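Periplasmic binding protein (Sulfurospirillum deleyianum, PDB 4PAG) probably serves as the periplasmic solute-binding component of an ABC transporter, and holds a histidine in the crystal. Local coordinates at residues Thr171-Ala176 with Pro227-Val232; Thr184-Ser189 with His204-Asn209. All coordinates share one frame; numbering follows the deposited sequence.

Contact 1. Residues Thr171-Ala176 with Pro227-Val232; sequences TKVYYA and PEVIIV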
loop_
_atom_site.group_PDB
_atom_site.type_symbol
_atom_site.label_atom_id
_atom_site.label_comp_id
_atom_site.label_asym_id
_atom_site.label_seq_id
_atom_site.Cartn_x
_atom_site.Cartn_y
_atom_site.Cartn_z
ATOM N N THR A 171 12.984 -13.840 10.666
ATOM C CA THR A 171 13.691 -12.644 11.127
ATOM C C THR A 171 12.781 -11.756 11.976
ATOM O O THR A 171 11.714 -11.363 11.529
ATOM C CB THR A 171 14.210 -11.849 9.912
ATOM O OG1 THR A 171 15.069 -12.688 9.137
ATOM C CG2 THR A 171 14.972 -10.584 10.324
ATOM N N LYS A 172 13.209 -11.432 13.197
ATOM C CA LYS A 172 12.467 -10.490 14.036
ATOM C C LYS A 172 12.584 -9.074 13.473
ATOM O O LYS A 172 13.688 -8.590 13.202
ATOM C CB LYS A 172 12.966 -10.526 15.478
ATOM C CG LYS A 172 12.702 -11.848 16.186
ATOM C CD LYS A 172 13.554 -12.003 17.436
ATOM C CE LYS A 172 13.178 -11.014 18.524
ATOM N NZ LYS A 172 14.213 -10.965 19.602
ATOM N N VAL A 173 11.442 -8.415 13.295
ATOM C CA VAL A 173 11.412 -7.085 12.708
ATOM C C VAL A 173 10.529 -6.133 13.530
ATOM O O VAL A 173 9.450 -6.505 14.009
ATOM C CB VAL A 173 10.993 -7.134 11.204
ATOM C CG1 VAL A 173 9.655 -7.827 10.998
ATOM C CG2 VAL A 173 10.956 -5.741 10.590
ATOM N N TYR A 174 11.022 -4.907 13.699
ATOM C CA TYR A 174 10.288 -3.826 14.323
ATOM C C TYR A 174 9.959 -2.790 13.259
ATOM O O TYR A 174 10.839 -2.320 12.544
ATOM C CB TYR A 174 11.109 -3.182 15.446
ATOM C CG TYR A 174 10.428 -1.991 16.078
ATOM C CD1 TYR A 174 9.243 -2.148 16.789
ATOM C CD2 TYR A 174 10.945 -0.708 15.944
ATOM C CE1 TYR A 174 8.602 -1.065 17.355
ATOM C CE2 TYR A 174 10.309 0.389 16.511
ATOM C CZ TYR A 174 9.137 0.197 17.217
ATOM O OH TYR A 174 8.491 1.253 17.792
ATOM N N TYR A 175 8.680 -2.449 13.150
ATOM C CA TYR A 175 8.223 -1.428 12.216
ATOM C C TYR A 175 8.180 -0.097 12.953
ATOM O O TYR A 175 7.319 0.121 13.802
ATOM C CB TYR A 175 6.841 -1.811 11.682
ATOM C CG TYR A 175 6.235 -0.876 10.656
ATOM C CD1 TYR A 175 7.022 -0.142 9.772
ATOM C CD2 TYR A 175 4.855 -0.752 10.558
ATOM C CE1 TYR A 175 6.449 0.700 8.826
ATOM C CE2 TYR A 175 4.273 0.081 9.623
ATOM C CZ TYR A 175 5.066 0.812 8.762
ATOM O OH TYR A 175 4.459 1.648 7.844
ATOM N N ALA A 176 9.137 0.777 12.655
ATOM C CA ALA A 176 9.289 2.020 13.406
ATOM C C ALA A 176 8.563 3.145 12.702
ATOM O O ALA A 176 8.958 3.569 11.626
ATOM C CB ALA A 176 10.758 2.364 13.579
ATOM N N PRO A 227 14.878 -6.395 18.005
ATOM C CA PRO A 227 14.667 -6.783 16.608
ATOM C C PRO A 227 15.985 -6.998 15.868
ATOM O O PRO A 227 17.008 -6.396 16.218
ATOM C CB PRO A 227 13.913 -5.583 16.022
ATOM C CG PRO A 227 14.377 -4.422 16.846
ATOM C CD PRO A 227 14.516 -4.982 18.239
ATOM N N GLU A 228 15.956 -7.868 14.866
ATOM C CA GLU A 228 17.114 -8.099 14.010
ATOM C C GLU A 228 17.158 -7.076 12.881
ATOM O O GLU A 228 18.242 -6.665 12.453
ATOM C CB GLU A 228 17.090 -9.515 13.448
ATOM C CG GLU A 228 17.151 -10.578 14.529
ATOM C CD GLU A 228 16.786 -11.959 14.019
ATOM O OE1 GLU A 228 17.667 -12.611 13.419
ATOM O OE2 GLU A 228 15.631 -12.392 14.224
ATOM N N VAL A 229 15.982 -6.681 12.402
ATOM C CA VAL A 229 15.849 -5.663 11.370
ATOM C C VAL A 229 14.831 -4.608 11.809
ATOM O O VAL A 229 13.811 -4.929 12.425
ATOM C CB VAL A 229 15.417 -6.280 10.023
ATOM C CG1 VAL A 229 15.060 -5.202 9.012
ATOM C CG2 VAL A 229 16.518 -7.172 9.448
ATOM N N ILE A 230 15.114 -3.352 11.482
ATOM C CA ILE A 230 14.171 -2.272 11.720
ATOM C C ILE A 230 13.787 -1.630 10.389
ATOM O O ILE A 230 14.642 -1.212 9.609
ATOM C CB ILE A 230 14.717 -1.216 12.699
ATOM C CG1 ILE A 230 14.947 -1.835 14.084
ATOM C CG2 ILE A 230 13.748 -0.037 12.775
ATOM C CD1 ILE A 230 15.753 -0.974 15.036
ATOM N N ILE A 231 12.486 -1.578 10.132
ATOM C CA ILE A 231 11.947 -0.922 8.949
ATOM C C ILE A 231 11.344 0.405 9.390
ATOM O O ILE A 231 10.482 0.432 10.269
ATOM C CB ILE A 231 10.869 -1.799 8.275
ATOM C CG1 ILE A 231 11.441 -3.163 7.859
ATOM C CG2 ILE A 231 10.265 -1.091 7.067
ATOM C CD1 ILE A 231 12.584 -3.111 6.866
ATOM N N VAL A 232 11.795 1.489 8.761
ATOM C CA VAL A 232 11.510 2.857 9.184
ATOM C C VAL A 232 10.689 3.613 8.134
ATOM O O VAL A 232 11.012 3.600 6.945
ATOM C CB VAL A 232 12.835 3.626 9.403
ATOM C CG1 VAL A 232 12.564 5.085 9.737
ATOM C CG2 VAL A 232 13.682 2.951 10.487
#
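V173, Y174, Y175 and A176 lie beside V229, I230, I231 and V232 in two parallel strands whose axes approach to 4.8 Å. Backbone bonds join them: V229 N gives to K172 O, Y174 N to V229 O, I231 N to Y174 O and A176 N to I231 O. Where the pair begins, K172 O takes a second bond from E228 N, 2.9 Å away and above the carbonyl plane.

The extended side chain of E228 brings OE2 to 2.8 Å from K172 N in an almost straight bond (174°), made from above the carboxylate plane. K172 NZ instead reaches the carbonyls of Y225 and D226.

V173 CG2 meets I231 CG1 at 3.8 Å on the face that Y175 shares, and L195 of helix 193-197 covers Y175 and I231. On the other face Y174 CB rests on P227 CB at 3.7 Å; with CG anti to the backbone N (chi1 176°), its ring leads away from residues 227-232 and its OH binds G181 O. A176, small enough to sit under F237 of helix 235-243, touches I230 CG2 with CB (3.9 Å).

Branched aliphatic residues suit such buried strands. The pair forms the middle of a four-stranded parallel sheet with helices on both faces, the alpha/beta architecture of periplasmic binding proteins, and the side chain of V232 lies about 8 Å from the bound histidine.

Contact 2. Residues Thr184-Ser189 with His204-Asn209; sequences TECDRS and HKCVQN
C186 and C206 form a disulfide that clamps together two irregular loops, one running from strand 183-184 to helix 193-197, the other from strand 201-202 to strand 215-216. Their SG atoms are 2.1 Å apart, with a torsion of -97° about the sulfur-sulfur bond, close in size to the roughly 90° an unstrained disulfide prefers.

Beyond the disulfide, backbone bonds of unequal strength and one side-chain acceptor join the loops. Q208 N gives a straight bond to R188 O at 2.9 Å, R188 N a weak one to C206 O, and D187 N another weak one to H204 O. A water donates to both E185 O and H204 O, bridging the start of the contact.

The carboxylate of D187 does two jobs. With CG between the backbone N and the carbonyl carbon (chi1 74°), it is carried toward residues 205-206, where OD1 receives C206 N at 2.9 Å, nearly along the C-O bond direction. The same oxygen offers its syn lone pair to R188 NH2 at 3.0 Å, in the guanidinium plane, making a salt bridge between chain neighbours. V207 CG2 lies over one face of that guanidinium, 3.4 Å above the plane and toward its rim. An alanine in place of D187 would probably leave C206 N without its acceptor and the R188 guanidinium without its salt-bridge mate, less firmly set against V207.

K205 crosses D187 with CD 3.8 Å from CG and sends NZ to L202 O and N201 OD1, while T184 CG2 lies 3.8 Å from CD2 of H204, whose ND1 binds Y225 OH.

The arrangement is a disulfide-linked pair of loops with one backbone bridge, R188 to V207, a covalent brace well suited to the oxidising periplasm in which an exported binding protein would work.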
loop_
_atom_site.group_PDB
_atom_site.type_symbol
_atom_site.label_atom_id
_atom_site.label_comp_id
_atom_site.label_asym_id
_atom_site.label_seq_id
_atom_site.Cartn_x
_atom_site.Cartn_y
_atom_site.Cartn_z
ATOM N N THR A 184 4.253 1.943 16.403
ATOM C CA THR A 184 4.413 0.741 15.601
ATOM C C THR A 184 3.047 0.178 15.261
ATOM O O THR A 184 2.014 0.798 15.555
ATOM C CB THR A 184 5.297 -0.326 16.303
ATOM O OG1 THR A 184 5.654 -1.350 15.366
ATOM C CG2 THR A 184 4.596 -0.957 17.510
ATOM N N GLU A 185 3.051 -0.967 14.598
ATOM C CA GLU A 185 1.818 -1.671 14.305
ATOM C C GLU A 185 1.782 -2.993 15.018
ATOM O O GLU A 185 2.820 -3.581 15.327
ATOM C CB GLU A 185 1.683 -1.909 12.811
ATOM C CG GLU A 185 1.563 -0.619 12.022
ATOM C CD GLU A 185 0.365 0.197 12.453
ATOM O OE1 GLU A 185 -0.732 -0.394 12.587
ATOM O OE2 GLU A 185 0.514 1.420 12.649
ATOM N N CYS A 186 0.568 -3.455 15.270
ATOM C CA CYS A 186 0.340 -4.818 15.716
ATOM C C CYS A 186 0.819 -5.777 14.630
ATOM O O CYS A 186 0.826 -5.426 13.447
ATOM C CB CYS A 186 -1.153 -5.041 15.979
ATOM S SG CYS A 186 -1.811 -4.157 17.413
ATOM N N ASP A 187 1.216 -6.982 15.033
ATOM C CA ASP A 187 1.595 -8.015 14.082
ATOM C C ASP A 187 0.430 -8.427 13.176
ATOM O O ASP A 187 0.656 -8.950 12.096
ATOM C CB ASP A 187 2.190 -9.238 14.786
ATOM C CG ASP A 187 1.149 -10.086 15.489
ATOM O OD1 ASP A 187 0.453 -9.584 16.393
ATOM O OD2 ASP A 187 1.025 -11.277 15.129
ATOM N N ARG A 188 -0.804 -8.194 13.622
ATOM C CA ARG A 188 -1.982 -8.370 12.769
ATOM C C ARG A 188 -2.649 -7.016 12.549
ATOM O O ARG A 188 -3.391 -6.525 13.404
ATOM C CB ARG A 188 -2.943 -9.382 13.395
ATOM C CG ARG A 188 -2.511 -10.834 13.179
ATOM C CD ARG A 188 -2.887 -11.717 14.365
ATOM N NE ARG A 188 -2.102 -11.346 15.542
ATOM C CZ ARG A 188 -2.415 -11.625 16.808
ATOM N NH1 ARG A 188 -3.522 -12.310 17.114
ATOM N NH2 ARG A 188 -1.603 -11.208 17.780
ATOM N N SER A 189 -2.363 -6.412 11.399
ATOM C CA SER A 189 -2.824 -5.057 11.080
ATOM C C SER A 189 -2.721 -4.853 9.589
ATOM O O SER A 189 -1.762 -5.328 8.980
ATOM C CB SER A 189 -1.940 -4.022 11.780
ATOM O OG SER A 189 -2.129 -2.711 11.249
ATOM N N HIS A 204 5.823 -6.706 17.940
ATOM C CA HIS A 204 4.718 -6.215 18.762
ATOM C C HIS A 204 3.439 -7.013 18.441
ATOM O O HIS A 204 2.881 -6.910 17.339
ATOM C CB HIS A 204 4.522 -4.714 18.524
ATOM C CG HIS A 204 3.597 -4.045 19.494
ATOM N ND1 HIS A 204 3.897 -3.881 20.830
ATOM C CD2 HIS A 204 2.387 -3.468 19.305
ATOM C CE1 HIS A 204 2.899 -3.247 21.427
ATOM N NE2 HIS A 204 1.969 -2.987 20.523
ATOM N N LYS A 205 2.989 -7.805 19.412
ATOM C CA LYS A 205 1.916 -8.783 19.209
ATOM C C LYS A 205 0.565 -8.260 19.701
ATOM O O LYS A 205 0.368 -8.062 20.897
ATOM C CB LYS A 205 2.242 -10.097 19.927
ATOM C CG LYS A 205 3.620 -10.670 19.625
ATOM C CD LYS A 205 3.785 -10.975 18.148
ATOM C CE LYS A 205 4.956 -11.900 17.874
ATOM N NZ LYS A 205 5.136 -12.075 16.403
ATOM N N CYS A 206 -0.354 -8.040 18.769
ATOM C CA CYS A 206 -1.735 -7.633 19.086
ATOM C C CYS A 206 -2.538 -7.637 17.793
ATOM O O CYS A 206 -2.004 -7.985 16.736
ATOM C CB CYS A 206 -1.800 -6.241 19.746
ATOM S SG CYS A 206 -0.752 -4.951 19.010
ATOM N N VAL A 207 -3.816 -7.270 17.882
ATOM C CA VAL A 207 -4.677 -7.115 16.707
ATOM C C VAL A 207 -5.108 -5.655 16.604
ATOM O O VAL A 207 -5.612 -5.066 17.562
ATOM C CB VAL A 207 -5.927 -8.029 16.768
ATOM C CG1 VAL A 207 -6.811 -7.825 15.542
ATOM C CG2 VAL A 207 -5.516 -9.490 16.854
ATOM N N GLN A 208 -4.923 -5.082 15.423
ATOM C CA GLN A 208 -5.334 -3.710 15.142
ATOM C C GLN A 208 -6.798 -3.467 15.502
ATOM O O GLN A 208 -7.672 -4.220 15.085
ATOM C CB GLN A 208 -5.144 -3.439 13.655
ATOM C CG GLN A 208 -5.628 -2.083 13.170
ATOM C CD GLN A 208 -5.581 -1.969 11.660
ATOM O OE1 GLN A 208 -5.405 -2.966 10.953
ATOM N NE2 GLN A 208 -5.748 -0.744 11.155
ATOM N N ASN A 209 -7.065 -2.405 16.253
ATOM C CA ASN A 209 -8.444 -2.049 16.601
ATOM C C ASN A 209 -8.796 -0.589 16.358
ATOM O O ASN A 209 -9.821 -0.120 16.831
ATOM C CB ASN A 209 -8.742 -2.446 18.054
ATOM C CG ASN A 209 -8.051 -1.559 19.068
ATOM O OD1 ASN A 209 -7.052 -0.902 18.773
ATOM N ND2 ASN A 209 -8.582 -1.540 20.282
HETATM O O HOH W 1 4.616 -5.647 15.288
#

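Overall arrangement
After helix 141-163 the chain runs into strand 172-176 and then through strand 183-184 into residues 184-189. Helix 193-197 and the edge strand 201-202, which lies alongside 172-176, lead to residues 204-209, where contact 2 closes a short loop. The chain continues through strand 215-216 and helix 219-225 before residues 227-232 return to strand 172-176 and close contact 1. Contact 2 is therefore nested within the loop that contact 1 closes. The centres lie 14 Å apart, yet the two touch: Y175 O and T184 OG1 probably share a hydrogen bond, and Y174 packs on T184. The disulfide-linked loops are thus joined to the four-stranded parallel sheet.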